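Local coordinates for probable thiosulfate sulfurtransferase (PDB 2EG4), which probably transfers sulfane sulfur from thiosulfate to acceptors such as cyanide, as rhodaneses do, and binds a zinc ion, at residues G50-F55 / V113-R118; F55-L60 / P108-V113; R138-F143 / S161-L166. All coordinates share one frame; numbering follows the deposited sequence.

Contact 1. Residues G50-F55 / V113-R118; sequences GLTELF and VVAKLR
The backbones of T52 and A115 come within 4.6 Å of each other, CA to CA, where the non-regular segment 113-118 passes along the last turns of helix 41-57. The helix presents L51, T52 and F55 to it, residues one and then three positions apart that fall on one flank. T52 supplies the polar link. Its OG1 stands beside its own backbone N, anti to the carbonyl carbon (chi1 -72°), and from there accepts the amide hydrogen of A115, with N to OG1 at 2.8 Å and a moderately bent angle of 149°. The same hydroxyl has a weak bond to E48 O, one turn back in the helix. Threonine suits the place because one short side chain offers both an acceptor for the passing amide and a methyl, CG2, which lies 3.8 Å from V113 O.

A115 fits its methyl into the angle between the two apolar helix residues: CB is 3.8 Å from L51 CB and 3.7 Å from F55 CE2. It also lies close to the backbone of T52, and alanine's single methyl suits so near an approach. F55 meets V113 nearer its root, CB against V113 CG1 at 3.4 Å, while its ring reaches onward to L82 of helix 73-84 and to L87. Farther along, L51 and L117 cross at about a right angle and touch only through their methyls, CD1 to CD2 at 4.1 Å.

The irregular chain between strand 89-92 and helix 125-129 is thus laid against helix 41-57 by apolar side chains. One hydroxyl answers the backbone N-H of buried A115, so such a chain can lie on a helix without leaving that polar atom unmatched.

Contact 2. Residues F55-L60 / P108-V113; sequences FQTLGL and PERTEV
Q56 carries most of the polar contact, gripping 108-113 with both ends of its amide. OE1 accepts R110 NH2 at 2.8 Å, in the carbonyl plane and on a lone pair, with amide and guanidinium 86° apart; NE2 gives a hydrogen to V113 O at 2.9 Å, from above that carbonyl's plane. Glutamine suits the place by offering acceptor and donor at once. R110, bent at chi3, lays one guanidinium face over Q56 CB, and NH2 also forms a salt bridge with E53.

Backbone carbonyls take the rest: Q56 O receives a weak bond from T111 N and a CA-H...O contact from R110, the T111 hydroxyl donates to L60 O at 3.2 Å, and one water donates to both T57 O and P108 O.

Close carbon contacts centre on G59, whose CA meets T111 CG2 at 3.4 Å. G59 closes the helix in a Schellman motif with positive phi, and a CB there would clash with P108 CB. V113 CG1 rests against the carbonyl oxygen L60 O.

The loop after strand 89-92 thereby covers the C-terminal end of helix 41-57, just where L60 turns inward onto V8 and V10 of strand 8-11 and L82 of helix 73-84.

Contact 3. Residues R138-F143 / S161-L166; sequences RSPEEF and SKNAPL
R138 and P165 bring their CA atoms to 5.2 Å, and F143 and N163 theirs to 6.5 Å, as the start of helix 140-143 lies beside edge strand 162-163 and the turn after it. N163 is the hub. With CG anti to its backbone N (chi1 -170°), it runs past F143 in the opposite direction, amide and ring planes 10° apart, the amide carbon by the root of F143 and CB over the centre of the ring, 3.5 Å from the centroid, in a CH-pi contact. ND2 donates to R138 O at 3.0 Å and 160°, from above the carbonyl plane, and also to D136 O. OD1 turns to P140 and lies 3.2 Å from its CA. An asparagine is short enough to stack and still serve two carbonyls.

The far rim of F143 reaches S161, whose O lies at the ring edge, in plane, 3.4 Å from CZ; R157 adds a cation-pi contact. An alanine in place of F143 would probably leave N163 CB without its aromatic cover and open a gap beside S161. P140 CD and P165 CG meet at 4.0 Å, two rigid rings crossing at about a right angle.

S139 and E142 form a capping box: E142 OE1 takes S139 N as well as S139 OG, and E142 N returns a weak bond to S139 OG.

The contact ties together a beta-alpha-beta unit with strand 134-136. The R138 side chain, in a salt bridge with D136, points away from segment 161-166 and comes to about 5 Å from the side chain of zinc ligand H192. ND2 serves the carbonyls of R138 and D136 where strand 134-136 ends, and the stack holds the amide flat.

Contacts 1 and 2 act on the same pair of elements, helix 41-57 and the loop after strand 89-92, sharing F55 and V113; contact 2 is nested inside the loop that contact 1 closes, and the salt bridge of E53 with R110 joins them. All three are partly buried, contact 2 with the most exposed residues. Contact 1 is mostly apolar, whereas contact 2, at the helix end, depends on side-chain amide, guanidinium and water. Contact 3 stands apart, its centre about 32 and 38 Å from theirs, across the chain's centre in the second rhodanese-like domain. It joins a helix to an edge strand through an aromatic-amide stack and alone has a side chain, that of R138, close to a zinc ligand.

Contact 1. Residues G50-F55 / V113-R118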
# COMPACT_ATOMS: atom_id res chain seq x y z
N GLY A 50 1.95 -11.81 11.38
CA GLY A 50 3.22 -11.25 10.91
C GLY A 50 3.28 -9.76 11.21
O GLY A 50 4.34 -9.23 11.58
N LEU A 51 2.15 -9.08 11.06
CA LEU A 51 2.11 -7.64 11.36
C LEU A 51 2.27 -7.44 12.87
O LEU A 51 2.96 -6.54 13.30
CB LEU A 51 0.81 -7.02 10.87
CG LEU A 51 0.72 -6.92 9.34
CD1 LEU A 51 -0.71 -6.60 8.88
CD2 LEU A 51 1.65 -5.81 8.86
N THR A 52 1.65 -8.30 13.68
CA THR A 52 1.82 -8.16 15.13
C THR A 52 3.29 -8.24 15.51
O THR A 52 3.79 -7.44 16.30
CB THR A 52 1.10 -9.29 15.90
OG1 THR A 52 -0.31 -9.08 15.83
CG2 THR A 52 1.50 -9.28 17.37
N GLU A 53 3.99 -9.22 14.94
CA GLU A 53 5.40 -9.42 15.24
C GLU A 53 6.21 -8.21 14.82
O GLU A 53 7.11 -7.77 15.54
CB GLU A 53 5.92 -10.66 14.53
CG GLU A 53 7.42 -10.85 14.64
CD GLU A 53 7.91 -11.00 16.08
OE1 GLU A 53 7.09 -11.28 16.98
OE2 GLU A 53 9.13 -10.85 16.30
N LEU A 54 5.89 -7.68 13.65
CA LEU A 54 6.58 -6.51 13.12
C LEU A 54 6.33 -5.29 13.99
O LEU A 54 7.27 -4.55 14.32
CB LEU A 54 6.10 -6.24 11.70
CG LEU A 54 6.71 -5.02 11.00
CD1 LEU A 54 8.18 -5.24 10.70
CD2 LEU A 54 5.95 -4.80 9.69
N PHE A 55 5.07 -5.07 14.34
CA PHE A 55 4.70 -3.93 15.18
C PHE A 55 5.42 -3.99 16.53
O PHE A 55 5.93 -2.98 17.02
CB PHE A 55 3.20 -3.91 15.42
CG PHE A 55 2.35 -3.70 14.18
CD1 PHE A 55 2.93 -3.50 12.93
CD2 PHE A 55 0.97 -3.68 14.28
CE1 PHE A 55 2.13 -3.27 11.79
CE2 PHE A 55 0.17 -3.46 13.17
CZ PHE A 55 0.74 -3.26 11.92
N VAL A 113 1.73 -4.28 21.40
CA VAL A 113 0.61 -4.03 20.51
C VAL A 113 0.31 -5.30 19.72
O VAL A 113 1.20 -6.10 19.45
CB VAL A 113 0.95 -2.90 19.51
CG1 VAL A 113 2.09 -3.35 18.62
CG2 VAL A 113 -0.27 -2.54 18.68
N VAL A 114 -0.95 -5.49 19.37
CA VAL A 114 -1.34 -6.66 18.60
C VAL A 114 -2.11 -6.17 17.39
O VAL A 114 -3.05 -5.38 17.52
CB VAL A 114 -2.23 -7.60 19.43
CG1 VAL A 114 -2.69 -8.77 18.57
CG2 VAL A 114 -1.45 -8.10 20.64
N ALA A 115 -1.72 -6.64 16.22
CA ALA A 115 -2.40 -6.23 15.00
C ALA A 115 -3.81 -6.79 14.95
O ALA A 115 -4.08 -7.86 15.49
CB ALA A 115 -1.61 -6.70 13.78
N LYS A 116 -4.70 -6.05 14.30
CA LYS A 116 -6.10 -6.45 14.11
C LYS A 116 -6.39 -6.07 12.67
O LYS A 116 -6.48 -4.88 12.34
CB LYS A 116 -7.02 -5.68 15.06
CG LYS A 116 -8.48 -6.09 14.96
CD LYS A 116 -8.66 -7.52 15.43
CE LYS A 116 -10.13 -7.91 15.45
NZ LYS A 116 -10.33 -9.23 16.11
N LEU A 117 -6.55 -7.06 11.79
CA LEU A 117 -6.79 -6.76 10.38
C LEU A 117 -7.97 -5.89 10.05
O LEU A 117 -9.10 -6.14 10.47
CB LEU A 117 -6.94 -8.04 9.55
CG LEU A 117 -5.72 -8.87 9.16
CD1 LEU A 117 -6.14 -9.79 8.01
CD2 LEU A 117 -4.56 -7.99 8.71
N ARG A 118 -7.71 -4.89 9.23
CA ARG A 118 -8.76 -4.00 8.77
C ARG A 118 -9.21 -4.58 7.43
O ARG A 118 -8.82 -4.09 6.38
CB ARG A 118 -8.18 -2.59 8.60
CG ARG A 118 -9.14 -1.49 9.00
CD ARG A 118 -8.49 -0.12 8.92
NE ARG A 118 -7.41 0.05 9.88
CZ ARG A 118 -7.17 1.19 10.52
NH1 ARG A 118 -7.94 2.25 10.30
NH2 ARG A 118 -6.17 1.27 11.39

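Contact 2. Residues F55-L60 / P108-V113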
# COMPACT_ATOMS: atom_id res chain seq x y z
N PHE A 55 5.07 -5.07 14.34
CA PHE A 55 4.70 -3.93 15.18
C PHE A 55 5.42 -3.99 16.53
O PHE A 55 5.93 -2.98 17.02
CB PHE A 55 3.20 -3.91 15.42
CG PHE A 55 2.35 -3.70 14.18
CD1 PHE A 55 2.93 -3.50 12.93
CD2 PHE A 55 0.97 -3.68 14.28
CE1 PHE A 55 2.13 -3.27 11.79
CE2 PHE A 55 0.17 -3.46 13.17
CZ PHE A 55 0.74 -3.26 11.92
N GLN A 56 5.47 -5.18 17.13
CA GLN A 56 6.13 -5.32 18.42
C GLN A 56 7.64 -5.14 18.33
O GLN A 56 8.24 -4.45 19.16
CB GLN A 56 5.80 -6.68 19.04
CG GLN A 56 4.31 -6.89 19.24
CD GLN A 56 3.99 -8.09 20.11
OE1 GLN A 56 4.77 -9.05 20.17
NE2 GLN A 56 2.84 -8.06 20.76
N THR A 57 8.25 -5.74 17.32
CA THR A 57 9.69 -5.65 17.15
C THR A 57 10.15 -4.21 16.89
O THR A 57 11.21 -3.82 17.38
CB THR A 57 10.18 -6.56 16.00
OG1 THR A 57 9.86 -7.93 16.31
CG2 THR A 57 11.68 -6.47 15.85
N LEU A 58 9.35 -3.44 16.15
CA LEU A 58 9.70 -2.04 15.85
C LEU A 58 9.17 -1.05 16.89
O LEU A 58 9.40 0.17 16.80
CB LEU A 58 9.17 -1.63 14.48
CG LEU A 58 9.87 -2.27 13.28
CD1 LEU A 58 9.35 -1.64 11.99
CD2 LEU A 58 11.36 -2.08 13.38
N GLY A 59 8.46 -1.57 17.89
CA GLY A 59 7.90 -0.70 18.91
C GLY A 59 6.89 0.27 18.34
O GLY A 59 6.84 1.44 18.71
N LEU A 60 6.07 -0.23 17.41
CA LEU A 60 5.04 0.57 16.77
C LEU A 60 3.78 0.63 17.60
O LEU A 60 3.45 -0.31 18.35
CB LEU A 60 4.71 0.00 15.39
CG LEU A 60 5.83 -0.12 14.36
CD1 LEU A 60 5.24 -0.55 13.02
CD2 LEU A 60 6.53 1.23 14.23
N PRO A 108 14.23 0.05 19.73
CA PRO A 108 13.02 0.08 20.55
C PRO A 108 12.85 -1.18 21.39
O PRO A 108 13.34 -2.25 21.03
CB PRO A 108 11.90 0.20 19.51
CG PRO A 108 12.58 0.78 18.31
CD PRO A 108 13.90 0.07 18.30
N GLU A 109 12.16 -1.04 22.51
CA GLU A 109 11.87 -2.19 23.35
C GLU A 109 10.55 -2.68 22.77
O GLU A 109 9.66 -1.88 22.48
CB GLU A 109 11.68 -1.77 24.81
CG GLU A 109 12.98 -1.61 25.59
CD GLU A 109 12.74 -1.19 27.04
OE1 GLU A 109 11.90 -1.83 27.72
OE2 GLU A 109 13.40 -0.23 27.50
N ARG A 110 10.44 -3.99 22.57
CA ARG A 110 9.23 -4.58 22.00
C ARG A 110 7.94 -4.07 22.62
O ARG A 110 7.69 -4.30 23.81
CB ARG A 110 9.24 -6.10 22.16
CG ARG A 110 10.29 -6.83 21.37
CD ARG A 110 10.08 -8.33 21.55
NE ARG A 110 8.79 -8.79 21.01
CZ ARG A 110 8.61 -9.24 19.78
NH1 ARG A 110 9.64 -9.30 18.94
NH2 ARG A 110 7.42 -9.65 19.38
N THR A 111 7.10 -3.39 21.84
CA THR A 111 5.82 -2.95 22.39
C THR A 111 4.99 -4.23 22.46
O THR A 111 5.44 -5.28 22.00
CB THR A 111 5.11 -1.89 21.48
OG1 THR A 111 5.12 -2.32 20.12
CG2 THR A 111 5.81 -0.54 21.59
N GLU A 112 3.80 -4.16 23.04
CA GLU A 112 2.97 -5.35 23.15
C GLU A 112 1.70 -5.23 22.32
O GLU A 112 0.73 -5.96 22.52
CB GLU A 112 2.62 -5.63 24.61
CG GLU A 112 3.80 -6.15 25.43
CD GLU A 112 3.41 -6.50 26.86
OE1 GLU A 112 2.99 -5.58 27.60
OE2 GLU A 112 3.53 -7.69 27.24
N VAL A 113 1.73 -4.28 21.40
CA VAL A 113 0.61 -4.03 20.51
C VAL A 113 0.31 -5.30 19.72
O VAL A 113 1.20 -6.10 19.45
CB VAL A 113 0.95 -2.90 19.51
CG1 VAL A 113 2.09 -3.35 18.62
CG2 VAL A 113 -0.27 -2.54 18.68
O HOH W 1 12.37 -4.55 19.75

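Contact 3. Residues R138-F143 / S161-L166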
# COMPACT_ATOMS: atom_id res chain seq x y z
N ARG A 138 -1.98 0.03 -13.47
CA ARG A 138 -0.73 -0.17 -14.19
C ARG A 138 -0.73 0.64 -15.48
O ARG A 138 -1.68 1.37 -15.78
CB ARG A 138 -0.55 -1.64 -14.51
CG ARG A 138 -0.48 -2.52 -13.25
CD ARG A 138 -0.33 -3.97 -13.60
NE ARG A 138 -1.50 -4.40 -14.37
CZ ARG A 138 -1.55 -5.48 -15.14
NH1 ARG A 138 -0.51 -6.28 -15.28
NH2 ARG A 138 -2.66 -5.72 -15.82
N SER A 139 0.34 0.53 -16.26
CA SER A 139 0.42 1.27 -17.51
C SER A 139 -0.49 0.62 -18.54
O SER A 139 -0.88 -0.53 -18.38
CB SER A 139 1.86 1.25 -18.04
OG SER A 139 2.25 -0.07 -18.36
N PRO A 140 -0.84 1.36 -19.61
CA PRO A 140 -1.70 0.83 -20.67
C PRO A 140 -1.10 -0.44 -21.27
O PRO A 140 -1.83 -1.37 -21.62
CB PRO A 140 -1.74 1.97 -21.68
CG PRO A 140 -1.71 3.18 -20.80
CD PRO A 140 -0.64 2.81 -19.78
N GLU A 141 0.22 -0.46 -21.40
CA GLU A 141 0.91 -1.63 -21.97
C GLU A 141 0.75 -2.88 -21.10
O GLU A 141 0.67 -4.00 -21.60
CB GLU A 141 2.41 -1.36 -22.14
CG GLU A 141 2.79 -0.35 -23.22
CD GLU A 141 2.26 1.05 -22.94
OE1 GLU A 141 2.22 1.45 -21.75
OE2 GLU A 141 1.90 1.75 -23.91
N GLU A 142 0.75 -2.68 -19.78
CA GLU A 142 0.58 -3.79 -18.85
C GLU A 142 -0.88 -4.22 -18.92
O GLU A 142 -1.19 -5.41 -18.95
CB GLU A 142 0.94 -3.35 -17.42
CG GLU A 142 2.45 -3.15 -17.18
CD GLU A 142 2.73 -2.34 -15.91
OE1 GLU A 142 2.63 -1.09 -15.95
OE2 GLU A 142 3.02 -2.97 -14.87
N PHE A 143 -1.76 -3.23 -18.95
CA PHE A 143 -3.20 -3.47 -19.02
C PHE A 143 -3.58 -4.29 -20.25
O PHE A 143 -4.47 -5.14 -20.21
CB PHE A 143 -3.92 -2.13 -19.05
CG PHE A 143 -5.42 -2.23 -19.06
CD1 PHE A 143 -6.11 -2.60 -17.90
CD2 PHE A 143 -6.14 -1.94 -20.21
CE1 PHE A 143 -7.49 -2.66 -17.90
CE2 PHE A 143 -7.53 -2.01 -20.22
CZ PHE A 143 -8.21 -2.36 -19.06
N SER A 161 -11.92 -5.15 -15.90
CA SER A 161 -11.31 -4.01 -15.22
C SER A 161 -11.10 -2.82 -16.16
O SER A 161 -11.05 -2.98 -17.38
CB SER A 161 -9.96 -4.42 -14.63
OG SER A 161 -9.10 -4.83 -15.67
N LYS A 162 -10.95 -1.64 -15.58
CA LYS A 162 -10.72 -0.43 -16.37
C LYS A 162 -9.34 0.11 -16.03
O LYS A 162 -8.93 0.07 -14.87
CB LYS A 162 -11.79 0.61 -16.06
CG LYS A 162 -13.22 0.09 -16.21
CD LYS A 162 -13.47 -0.46 -17.61
CE LYS A 162 -14.91 -0.96 -17.75
NZ LYS A 162 -15.17 -1.59 -19.08
N ASN A 163 -8.64 0.62 -17.03
CA ASN A 163 -7.30 1.14 -16.83
C ASN A 163 -7.32 2.59 -16.33
O ASN A 163 -7.96 3.46 -16.92
CB ASN A 163 -6.52 1.03 -18.15
CG ASN A 163 -5.03 1.32 -18.01
OD1 ASN A 163 -4.37 1.64 -19.01
ND2 ASN A 163 -4.49 1.17 -16.80
N ALA A 164 -6.66 2.83 -15.20
CA ALA A 164 -6.54 4.16 -14.62
C ALA A 164 -5.09 4.24 -14.14
O ALA A 164 -4.80 4.05 -12.95
CB ALA A 164 -7.52 4.35 -13.45
N PRO A 165 -4.15 4.48 -15.07
CA PRO A 165 -2.71 4.58 -14.79
C PRO A 165 -2.39 5.42 -13.57
O PRO A 165 -2.97 6.48 -13.36
CB PRO A 165 -2.14 5.17 -16.07
CG PRO A 165 -3.05 4.59 -17.12
CD PRO A 165 -4.42 4.78 -16.49
N LEU A 166 -1.45 4.92 -12.77
CA LEU A 166 -1.00 5.56 -11.53
C LEU A 166 -0.84 7.08 -11.65
O LEU A 166 -1.28 7.84 -10.77
CB LEU A 166 0.33 4.95 -11.11
CG LEU A 166 1.05 5.59 -9.92
CD1 LEU A 166 0.27 5.32 -8.64
CD2 LEU A 166 2.46 5.03 -9.81